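Local atomic coordinates of putative fructose-bisphosphate aldolase (Coccidioides immitis, PDB entry 3PM6), a protein that belongs to the class II fructose-bisphosphate aldolase family and folds as a TIM barrel that carries a bound zinc ion. Residues 12-16 / 114-118; 54-60 / 85-91; 206-212 / 239-245. All coordinates share one frame; numbering follows the deposited sequence.

Contact 1: 12-16 / 114-118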
loop_
_atom_site.group_PDB
_atom_site.type_symbol
_atom_site.label_atom_id
_atom_site.label_comp_id
_atom_site.label_asym_id
_atom_site.label_seq_id
_atom_site.Cartn_x
_atom_site.Cartn_y
_atom_site.Cartn_z
ATOM N N SER A 12 21.405 16.552 4.960
ATOM C CA SER A 12 20.154 16.593 4.203
ATOM C C SER A 12 19.082 15.549 4.632
ATOM O O SER A 12 18.118 15.303 3.889
ATOM C CB SER A 12 20.476 16.410 2.724
ATOM O OG SER A 12 19.297 16.321 1.941
ATOM N N ASN A 13 19.243 14.941 5.807
ATOM C CA ASN A 13 18.235 14.002 6.317
ATOM C C ASN A 13 16.915 14.667 6.717
ATOM O O ASN A 13 16.921 15.632 7.489
ATOM C CB ASN A 13 18.752 13.193 7.500
ATOM C CG ASN A 13 17.785 12.116 7.901
ATOM O OD1 ASN A 13 16.884 12.367 8.692
ATOM N ND2 ASN A 13 17.917 10.931 7.305
ATOM N N ARG A 14 15.804 14.120 6.210
ATOM C CA ARG A 14 14.463 14.696 6.416
ATOM C C ARG A 14 13.834 14.432 7.810
ATOM O O ARG A 14 12.942 15.176 8.234
ATOM C CB ARG A 14 13.479 14.201 5.330
ATOM C CG ARG A 14 13.607 14.836 3.930
ATOM C CD ARG A 14 12.585 14.220 2.951
ATOM N NE ARG A 14 11.189 14.566 3.292
ATOM C CZ ARG A 14 10.215 13.689 3.549
ATOM N NH1 ARG A 14 10.434 12.367 3.514
ATOM N NH2 ARG A 14 9.006 14.130 3.852
ATOM N N ALA A 15 14.258 13.366 8.490
ATOM C CA ALA A 15 13.666 12.993 9.789
ATOM C C ALA A 15 14.217 13.835 10.945
ATOM O O ALA A 15 13.474 14.245 11.833
ATOM C CB ALA A 15 13.872 11.498 10.065
ATOM N N LEU A 16 15.520 14.114 10.924
ATOM C CA LEU A 16 16.176 14.855 12.027
ATOM C C LEU A 16 15.497 16.170 12.442
ATOM O O LEU A 16 15.261 16.397 13.641
ATOM C CB LEU A 16 17.670 15.087 11.731
ATOM C CG LEU A 16 18.575 13.858 11.589
ATOM C CD1 LEU A 16 20.008 14.304 11.470
ATOM C CD2 LEU A 16 18.397 12.891 12.773
ATOM N N PHE A 114 13.907 4.614 3.416
ATOM C CA PHE A 114 13.674 5.068 4.811
ATOM C C PHE A 114 14.430 6.318 5.111
ATOM O O PHE A 114 15.575 6.449 4.690
ATOM C CB PHE A 114 14.036 3.971 5.844
ATOM C CG PHE A 114 13.063 2.849 5.851
ATOM C CD1 PHE A 114 11.861 2.973 6.533
ATOM C CD2 PHE A 114 13.285 1.718 5.083
ATOM C CE1 PHE A 114 10.940 1.956 6.497
ATOM C CE2 PHE A 114 12.372 0.680 5.058
ATOM C CZ PHE A 114 11.190 0.808 5.755
ATOM N N ASP A 115 13.804 7.230 5.851
ATOM C CA ASP A 115 14.538 8.390 6.361
ATOM C C ASP A 115 15.305 8.042 7.646
ATOM O O ASP A 115 16.305 8.673 7.964
ATOM C CB ASP A 115 13.571 9.532 6.615
ATOM C CG ASP A 115 12.786 9.910 5.369
ATOM O OD1 ASP A 115 13.387 10.455 4.434
ATOM O OD2 ASP A 115 11.573 9.651 5.311
ATOM N N SER A 116 14.811 7.046 8.394
ATOM C CA SER A 116 15.403 6.665 9.681
ATOM C C SER A 116 15.115 5.224 9.986
ATOM O O SER A 116 14.174 4.642 9.458
ATOM C CB SER A 116 14.910 7.557 10.833
ATOM O OG SER A 116 13.502 7.588 10.910
ATOM N N ILE A 117 15.929 4.613 10.828
ATOM C CA ILE A 117 15.737 3.186 11.079
ATOM C C ILE A 117 16.000 3.001 12.538
ATOM O O ILE A 117 16.914 3.604 13.075
ATOM C CB ILE A 117 16.752 2.358 10.248
ATOM C CG1 ILE A 117 16.465 2.480 8.743
ATOM C CG2 ILE A 117 16.851 0.877 10.736
ATOM C CD1 ILE A 117 17.489 1.677 7.846
ATOM N N MET A 118 15.199 2.174 13.191
ATOM C CA MET A 118 15.505 1.842 14.541
ATOM C C MET A 118 16.423 0.635 14.583
ATOM O O MET A 118 15.995 -0.465 14.286
ATOM C CB MET A 118 14.236 1.601 15.394
ATOM C CG MET A 118 14.581 1.246 16.825
ATOM S SD MET A 118 13.159 0.640 17.770
ATOM C CE MET A 118 13.927 0.705 19.421
HETATM O O HOH W 1 15.631 11.625 4.743
#
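Two torsions set up the meeting of N13 and R14 with D115. In N13, CG is swung trans to the backbone N (chi1 -173°), which carries the carboxamide across to the carbonyl of D115, while D115 holds its own CG beside its backbone N (chi1 -57°) and presents the carboxylate to R14. The setting is a TIM barrel, where the segment before helix 16-24 packs at the N-terminal end of strand 116-119. N13 ND2 donates to D115 O at 2.9 Å in a nearly straight bond, with the acceptor lying in the amide plane and the donor on a carbonyl lone pair. The same NH2 also reaches G144 O. At the other end of the amide, OD1 takes the N-H of A15, closing an Asx turn, and that of L16, so a single side chain caps the coming helix and ties it to the barrel. Such double use fixes the rotation of the amide. A second link joins R14 NH1 to D115 OD2, a long salt bridge at 3.5 Å, the two planes being 70° apart. Stronger partners hold both ends, since R14 NH2 bonds I85 O and D115 OD2 accepts from L87 N. The methyl of A15 packs beside D115, its CB 4.0 Å from D115 CB and equally close to S116 OG, the hydroxyl paired with H88 ND1.

Contact 2: 54-60 / 85-91; sequences AMILLFP and ITLHLDH. With ZN (zinc ion), chain S.
The rings of F59 and H91 meet edge to edge, F59 CE1 lying 4.3 Å from H91 CD2 and near the plane of each ring. D90 lies close to both. Its OD1 sits over one face of the H91 imidazole, 3.1 Å above the plane and displaced toward the rim, whereas its OD2 comes obliquely within 3.4 Å of F59 CE1, the carboxylate turned only 29° from the phenyl plane. Having CG trans to the backbone N (chi1 -170°) sends this carboxylate alongside the phenyl ring. Two residues back along each strand, the H88 ring receives L57 at its edge, with CG 3.6 Å from H88 CD2; the two side chains run together in the same direction, and H88 ND1 is paired with S116 OG on the next strand. M55 and T86 repeat the side-by-side pattern toward the strand starts. M55, L57, T86 and H88 share one face of the sheet. On the face of A54, I56, L58, I85, L87 and L89, apolar side chains pack obliquely: L87 CD1 touches both I56 CG2, at 3.9 Å, and L58 CD1. Parallel pairing underlies all of this. Across the strands I56 N donates to T86 O, H88 N to I56 O, L58 N to H88 O and D90 N to L58 O, at 2.9 Å each, the acceptors met almost end-on; the first bond, from T86 N to A54 O, is weak. Beyond the pairing, H91 NE2 binds the zinc ion at 2.1 Å, its ND1 being held by D120 OD2, and H196 and H227 supply the other protein ligands. This is the barrel of the class II aldolase family, the C-terminal end of strand 85-92 carrying one histidine of the zinc site.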
loop_
_atom_site.group_PDB
_atom_site.type_symbol
_atom_site.label_atom_id
_atom_site.label_comp_id
_atom_site.label_asym_id
_atom_site.label_seq_id
_atom_site.Cartn_x
_atom_site.Cartn_y
_atom_site.Cartn_z
ATOM N N ALA A 54 4.306 14.171 11.217
ATOM C CA ALA A 54 4.049 12.776 11.598
ATOM C C ALA A 54 5.157 11.916 11.076
ATOM O O ALA A 54 5.967 12.364 10.301
ATOM C CB ALA A 54 2.681 12.257 11.030
ATOM N N MET A 55 5.200 10.669 11.522
ATOM C CA MET A 55 6.090 9.701 10.924
ATOM C C MET A 55 5.283 8.457 10.653
ATOM O O MET A 55 4.409 8.072 11.443
ATOM C CB MET A 55 7.284 9.394 11.847
ATOM C CG MET A 55 8.286 10.527 11.970
ATOM S SD MET A 55 9.694 10.111 13.091
ATOM C CE MET A 55 10.705 11.577 12.796
ATOM N N ILE A 56 5.575 7.823 9.535
ATOM C CA ILE A 56 4.947 6.543 9.216
ATOM C C ILE A 56 5.990 5.472 9.633
ATOM O O ILE A 56 7.152 5.532 9.211
ATOM C CB ILE A 56 4.600 6.454 7.686
ATOM C CG1 ILE A 56 3.570 7.524 7.267
ATOM C CG2 ILE A 56 4.172 5.050 7.270
ATOM C CD1 ILE A 56 3.351 7.583 5.785
ATOM N N LEU A 57 5.578 4.531 10.490
ATOM C CA LEU A 57 6.473 3.454 10.894
ATOM C C LEU A 57 6.122 2.141 10.223
ATOM O O LEU A 57 4.970 1.741 10.219
ATOM C CB LEU A 57 6.483 3.296 12.428
ATOM C CG LEU A 57 7.446 4.241 13.148
ATOM C CD1 LEU A 57 7.105 5.742 12.808
ATOM C CD2 LEU A 57 7.377 4.029 14.647
ATOM N N LEU A 58 7.107 1.464 9.641
ATOM C CA LEU A 58 6.879 0.124 9.113
ATOM C C LEU A 58 7.717 -0.862 9.926
ATOM O O LEU A 58 8.749 -0.470 10.469
ATOM C CB LEU A 58 7.244 0.062 7.623
ATOM C CG LEU A 58 6.325 0.835 6.655
ATOM C CD1 LEU A 58 7.012 0.832 5.308
ATOM C CD2 LEU A 58 4.914 0.159 6.532
ATOM N N PHE A 59 7.268 -2.128 10.033
ATOM C CA PHE A 59 8.069 -3.174 10.679
ATOM C C PHE A 59 8.872 -3.914 9.614
ATOM O O PHE A 59 8.596 -3.748 8.406
ATOM C CB PHE A 59 7.188 -4.159 11.465
ATOM C CG PHE A 59 6.473 -3.535 12.614
ATOM C CD1 PHE A 59 7.175 -2.865 13.629
ATOM C CD2 PHE A 59 5.099 -3.585 12.695
ATOM C CE1 PHE A 59 6.501 -2.260 14.683
ATOM C CE2 PHE A 59 4.433 -2.986 13.781
ATOM C CZ PHE A 59 5.143 -2.337 14.762
ATOM N N PRO A 60 9.889 -4.720 10.028
ATOM C CA PRO A 60 10.580 -5.523 9.010
ATOM C C PRO A 60 9.633 -6.402 8.202
ATOM O O PRO A 60 9.909 -6.729 7.038
ATOM C CB PRO A 60 11.554 -6.397 9.852
ATOM C CG PRO A 60 11.925 -5.515 11.020
ATOM C CD PRO A 60 10.737 -4.516 11.219
ATOM N N ILE A 85 6.191 14.771 6.882
ATOM C CA ILE A 85 6.034 13.372 7.256
ATOM C C ILE A 85 7.220 12.554 6.714
ATOM O O ILE A 85 7.527 12.622 5.522
ATOM C CB ILE A 85 4.730 12.778 6.696
ATOM C CG1 ILE A 85 3.536 13.682 6.978
ATOM C CG2 ILE A 85 4.491 11.399 7.302
ATOM C CD1 ILE A 85 2.263 13.215 6.277
ATOM N N THR A 86 7.865 11.761 7.578
ATOM C CA THR A 86 8.975 10.917 7.139
ATOM C C THR A 86 8.718 9.468 7.480
ATOM O O THR A 86 7.787 9.158 8.217
ATOM C CB THR A 86 10.320 11.377 7.758
ATOM O OG1 THR A 86 10.278 11.201 9.175
ATOM C CG2 THR A 86 10.594 12.892 7.418
ATOM N N LEU A 87 9.579 8.591 6.966
ATOM C CA LEU A 87 9.399 7.153 7.025
ATOM C C LEU A 87 10.478 6.457 7.893
ATOM O O LEU A 87 11.662 6.684 7.719
ATOM C CB LEU A 87 9.379 6.584 5.605
ATOM C CG LEU A 87 9.201 5.078 5.478
ATOM C CD1 LEU A 87 7.869 4.613 6.069
ATOM C CD2 LEU A 87 9.307 4.699 3.997
ATOM N N HIS A 88 10.035 5.610 8.809
ATOM C CA HIS A 88 10.906 5.046 9.836
ATOM C C HIS A 88 10.709 3.548 9.870
ATOM O O HIS A 88 9.567 3.067 9.906
ATOM C CB HIS A 88 10.488 5.648 11.176
ATOM C CG HIS A 88 11.327 5.224 12.338
ATOM N ND1 HIS A 88 12.637 5.625 12.500
ATOM C CD2 HIS A 88 11.020 4.476 13.426
ATOM C CE1 HIS A 88 13.099 5.140 13.641
ATOM N NE2 HIS A 88 12.126 4.463 14.233
ATOM N N LEU A 89 11.803 2.799 9.839
ATOM C CA LEU A 89 11.735 1.358 10.140
ATOM C C LEU A 89 11.810 1.110 11.633
ATOM O O LEU A 89 12.855 1.311 12.265
ATOM C CB LEU A 89 12.833 0.572 9.414
ATOM C CG LEU A 89 12.842 -0.969 9.476
ATOM C CD1 LEU A 89 11.585 -1.665 8.873
ATOM C CD2 LEU A 89 14.135 -1.497 8.817
ATOM N N ASP A 90 10.705 0.648 12.218
ATOM C CA ASP A 90 10.678 0.431 13.684
ATOM C C ASP A 90 11.148 -0.989 14.010
ATOM O O ASP A 90 10.955 -1.908 13.196
ATOM C CB ASP A 90 9.235 0.682 14.164
ATOM C CG ASP A 90 9.081 0.727 15.671
ATOM O OD1 ASP A 90 10.063 0.985 16.423
ATOM O OD2 ASP A 90 7.930 0.485 16.110
ATOM N N HIS A 91 11.761 -1.183 15.187
ATOM C CA HIS A 91 12.112 -2.535 15.681
ATOM C C HIS A 91 12.784 -3.445 14.665
ATOM O O HIS A 91 12.413 -4.595 14.490
ATOM C CB HIS A 91 10.887 -3.188 16.332
ATOM C CG HIS A 91 10.467 -2.435 17.547
ATOM N ND1 HIS A 91 11.332 -2.233 18.598
ATOM C CD2 HIS A 91 9.365 -1.700 17.819
ATOM C CE1 HIS A 91 10.756 -1.459 19.493
ATOM N NE2 HIS A 91 9.567 -1.119 19.041
HETATM ZN ZN ZN S . 8.235 -0.025 20.252
#

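Contact 3: 206-212 / 239-245; sequences LDYERLQ and KCIERGV
Y208 and K239 form the first shell. The aliphatic part of the lysine lies across the tyrosine ring, CD over one face in a CH-pi contact 4.0 Å from the centroid, and K239 CB comes to 3.4 Å from Y208 CE1. C240 SG approaches from the ring edge, a sulfur-aromatic contact 5.4 Å from the centroid. The ring's opposite face is backed by L206 CB from its own segment. R243 complements this group from the other end of the tyrosine. Its chain runs extended from CG to NE, past Y208 O and over to Y208 CB, which rests on a face of the guanidinium 3.6 Å from NE. Deeper in, L211 pushes CD2 against R243 CB at 3.7 Å and reaches on toward C240 and V245.

In the next shell, R243 NH1 donates to K239 O at 3.0 Å, with the acceptor in the guanidinium plane but the donor tilted 27° from the carbonyl plane, tying the guanidinium to its own helix end. D207 OD1 accepts from R210 N and so N-caps helix 208-218, whose first residue is Y208. G244, at positive phi, closes helix 234-242 through V245 N to C240 O and G244 N to I241 O. C240 and V245 rest on L226 of strand 223-226. The start of one outer helix packs against the Schellman-terminated end of the next, as successive helices do around a TIM barrel.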
loop_
_atom_site.group_PDB
_atom_site.type_symbol
_atom_site.label_atom_id
_atom_site.label_comp_id
_atom_site.label_asym_id
_atom_site.label_seq_id
_atom_site.Cartn_x
_atom_site.Cartn_y
_atom_site.Cartn_z
ATOM N N LEU A 206 5.450 4.231 35.269
ATOM C CA LEU A 206 6.659 4.768 34.678
ATOM C C LEU A 206 7.543 5.410 35.740
ATOM O O LEU A 206 7.065 5.977 36.746
ATOM C CB LEU A 206 6.342 5.763 33.533
ATOM C CG LEU A 206 5.305 5.320 32.491
ATOM C CD1 LEU A 206 5.035 6.398 31.457
ATOM C CD2 LEU A 206 5.687 3.968 31.823
ATOM N N ASP A 207 8.839 5.287 35.526
ATOM C CA ASP A 207 9.812 5.882 36.427
ATOM C C ASP A 207 10.221 7.203 35.791
ATOM O O ASP A 207 11.182 7.268 35.012
ATOM C CB ASP A 207 10.987 4.926 36.601
ATOM C CG ASP A 207 11.979 5.374 37.667
ATOM O OD1 ASP A 207 11.950 6.543 38.116
ATOM O OD2 ASP A 207 12.842 4.537 38.004
ATOM N N TYR A 208 9.449 8.247 36.094
ATOM C CA TYR A 208 9.673 9.582 35.513
ATOM C C TYR A 208 10.998 10.164 35.964
ATOM O O TYR A 208 11.657 10.890 35.217
ATOM C CB TYR A 208 8.531 10.522 35.873
ATOM C CG TYR A 208 7.201 10.116 35.269
ATOM C CD1 TYR A 208 6.964 10.299 33.904
ATOM C CD2 TYR A 208 6.189 9.537 36.055
ATOM C CE1 TYR A 208 5.752 9.940 33.319
ATOM C CE2 TYR A 208 4.961 9.190 35.493
ATOM C CZ TYR A 208 4.764 9.384 34.107
ATOM O OH TYR A 208 3.589 9.035 33.493
ATOM N N GLU A 209 11.398 9.824 37.186
ATOM C CA GLU A 209 12.693 10.254 37.721
ATOM C C GLU A 209 13.847 9.695 36.883
ATOM O O GLU A 209 14.736 10.443 36.483
ATOM C CB GLU A 209 12.835 9.878 39.207
ATOM C CG GLU A 209 12.046 10.834 40.120
ATOM C CD GLU A 209 11.974 10.349 41.567
ATOM O OE1 GLU A 209 12.727 9.403 41.920
ATOM O OE2 GLU A 209 11.180 10.919 42.358
ATOM N N ARG A 210 13.804 8.388 36.603
ATOM C CA ARG A 210 14.772 7.743 35.724
ATOM C C ARG A 210 14.804 8.489 34.381
ATOM O O ARG A 210 15.871 8.869 33.891
ATOM C CB ARG A 210 14.386 6.276 35.509
ATOM C CG ARG A 210 15.333 5.480 34.625
ATOM C CD ARG A 210 14.873 4.018 34.530
ATOM N NE ARG A 210 15.020 3.321 35.807
ATOM C CZ ARG A 210 16.156 2.750 36.232
ATOM N NH1 ARG A 210 17.251 2.789 35.471
ATOM N NH2 ARG A 210 16.190 2.133 37.419
ATOM N N LEU A 211 13.622 8.737 33.824
ATOM C CA LEU A 211 13.511 9.440 32.562
ATOM C C LEU A 211 14.204 10.802 32.587
ATOM O O LEU A 211 15.007 11.069 31.712
ATOM C CB LEU A 211 12.035 9.581 32.144
ATOM C CG LEU A 211 11.821 10.246 30.802
ATOM C CD1 LEU A 211 12.567 9.422 29.724
ATOM C CD2 LEU A 211 10.297 10.400 30.493
ATOM N N GLN A 212 13.914 11.654 33.585
ATOM C CA GLN A 212 14.555 12.999 33.659
ATOM C C GLN A 212 16.077 12.854 33.804
ATOM O O GLN A 212 16.810 13.556 33.123
ATOM C CB GLN A 212 13.898 13.945 34.708
ATOM C CG GLN A 212 14.464 15.444 34.858
ATOM C CD GLN A 212 14.631 16.313 33.533
ATOM O OE1 GLN A 212 15.743 16.699 33.191
ATOM N NE2 GLN A 212 13.558 16.640 32.861
ATOM N N LYS A 239 3.801 14.429 30.942
ATOM C CA LYS A 239 4.908 14.116 31.844
ATOM C C LYS A 239 6.162 13.679 31.070
ATOM O O LYS A 239 7.248 14.132 31.376
ATOM C CB LYS A 239 4.482 13.050 32.864
ATOM C CG LYS A 239 3.570 13.591 33.969
ATOM C CD LYS A 239 3.032 12.511 34.899
ATOM C CE LYS A 239 2.109 13.186 35.923
ATOM N NZ LYS A 239 0.966 12.358 36.406
ATOM N N CYS A 240 5.984 12.831 30.055
ATOM C CA CYS A 240 7.097 12.330 29.234
ATOM C C CYS A 240 7.733 13.408 28.378
ATOM O O CYS A 240 8.946 13.522 28.350
ATOM C CB CYS A 240 6.652 11.161 28.344
ATOM S SG CYS A 240 6.124 9.701 29.262
ATOM N N ILE A 241 6.911 14.193 27.687
ATOM C CA ILE A 241 7.384 15.291 26.842
ATOM C C ILE A 241 8.155 16.378 27.628
ATOM O O ILE A 241 9.162 16.915 27.137
ATOM C CB ILE A 241 6.199 15.933 26.097
ATOM C CG1 ILE A 241 5.561 14.888 25.143
ATOM C CG2 ILE A 241 6.634 17.215 25.404
ATOM C CD1 ILE A 241 4.159 15.235 24.658
ATOM N N GLU A 242 7.680 16.696 28.836
ATOM C CA GLU A 242 8.379 17.612 29.736
ATOM C C GLU A 242 9.720 16.986 30.129
ATOM O O GLU A 242 10.644 17.698 30.450
ATOM C CB GLU A 242 7.524 17.927 30.981
ATOM C CG GLU A 242 8.293 18.574 32.177
ATOM C CD GLU A 242 8.547 20.085 32.026
ATOM O OE1 GLU A 242 7.972 20.869 32.824
ATOM O OE2 GLU A 242 9.319 20.501 31.123
ATOM N N ARG A 243 9.829 15.656 30.075
ATOM C CA ARG A 243 11.118 15.013 30.326
ATOM C C ARG A 243 11.882 14.576 29.072
ATOM O O ARG A 243 12.682 13.655 29.123
ATOM C CB ARG A 243 10.978 13.900 31.355
ATOM C CG ARG A 243 10.457 14.451 32.692
ATOM C CD ARG A 243 9.849 13.364 33.556
ATOM N NE ARG A 243 9.554 13.852 34.895
ATOM C CZ ARG A 243 8.457 14.536 35.222
ATOM N NH1 ARG A 243 7.525 14.827 34.308
ATOM N NH2 ARG A 243 8.291 14.923 36.477
ATOM N N GLY A 244 11.661 15.274 27.966
ATOM C CA GLY A 244 12.543 15.183 26.803
ATOM C C GLY A 244 12.017 14.334 25.645
ATOM O O GLY A 244 12.630 14.285 24.573
ATOM N N VAL A 245 10.878 13.677 25.836
ATOM C CA VAL A 245 10.314 12.840 24.767
ATOM C C VAL A 245 9.903 13.672 23.566
ATOM O O VAL A 245 9.037 14.549 23.689
ATOM C CB VAL A 245 9.143 11.995 25.284
ATOM C CG1 VAL A 245 8.362 11.358 24.122
ATOM C CG2 VAL A 245 9.696 10.918 26.235
#

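All three contacts belong to one eight-stranded parallel barrel and its surrounding helices. Contact 2 pairs strands 54-58 and 85-92; contact 1 involves strand 116-119, the next one round, and their centres are 9 Å apart. The two touch, M118 N lying 2.7 Å from L89 O in a probable hydrogen bond. Along the chain, contact 2 is nested within the loop closed by contact 1. Contact 3 follows later, in the outer helical layer, its centre about 24 Å from that of contact 1 and 23 Å from that of contact 2. Together they illustrate three levels of a TIM barrel: strand pairing that carries H91 to the zinc, a loop packed on the neighbouring strand, and a helix-helix contact of the outer layer.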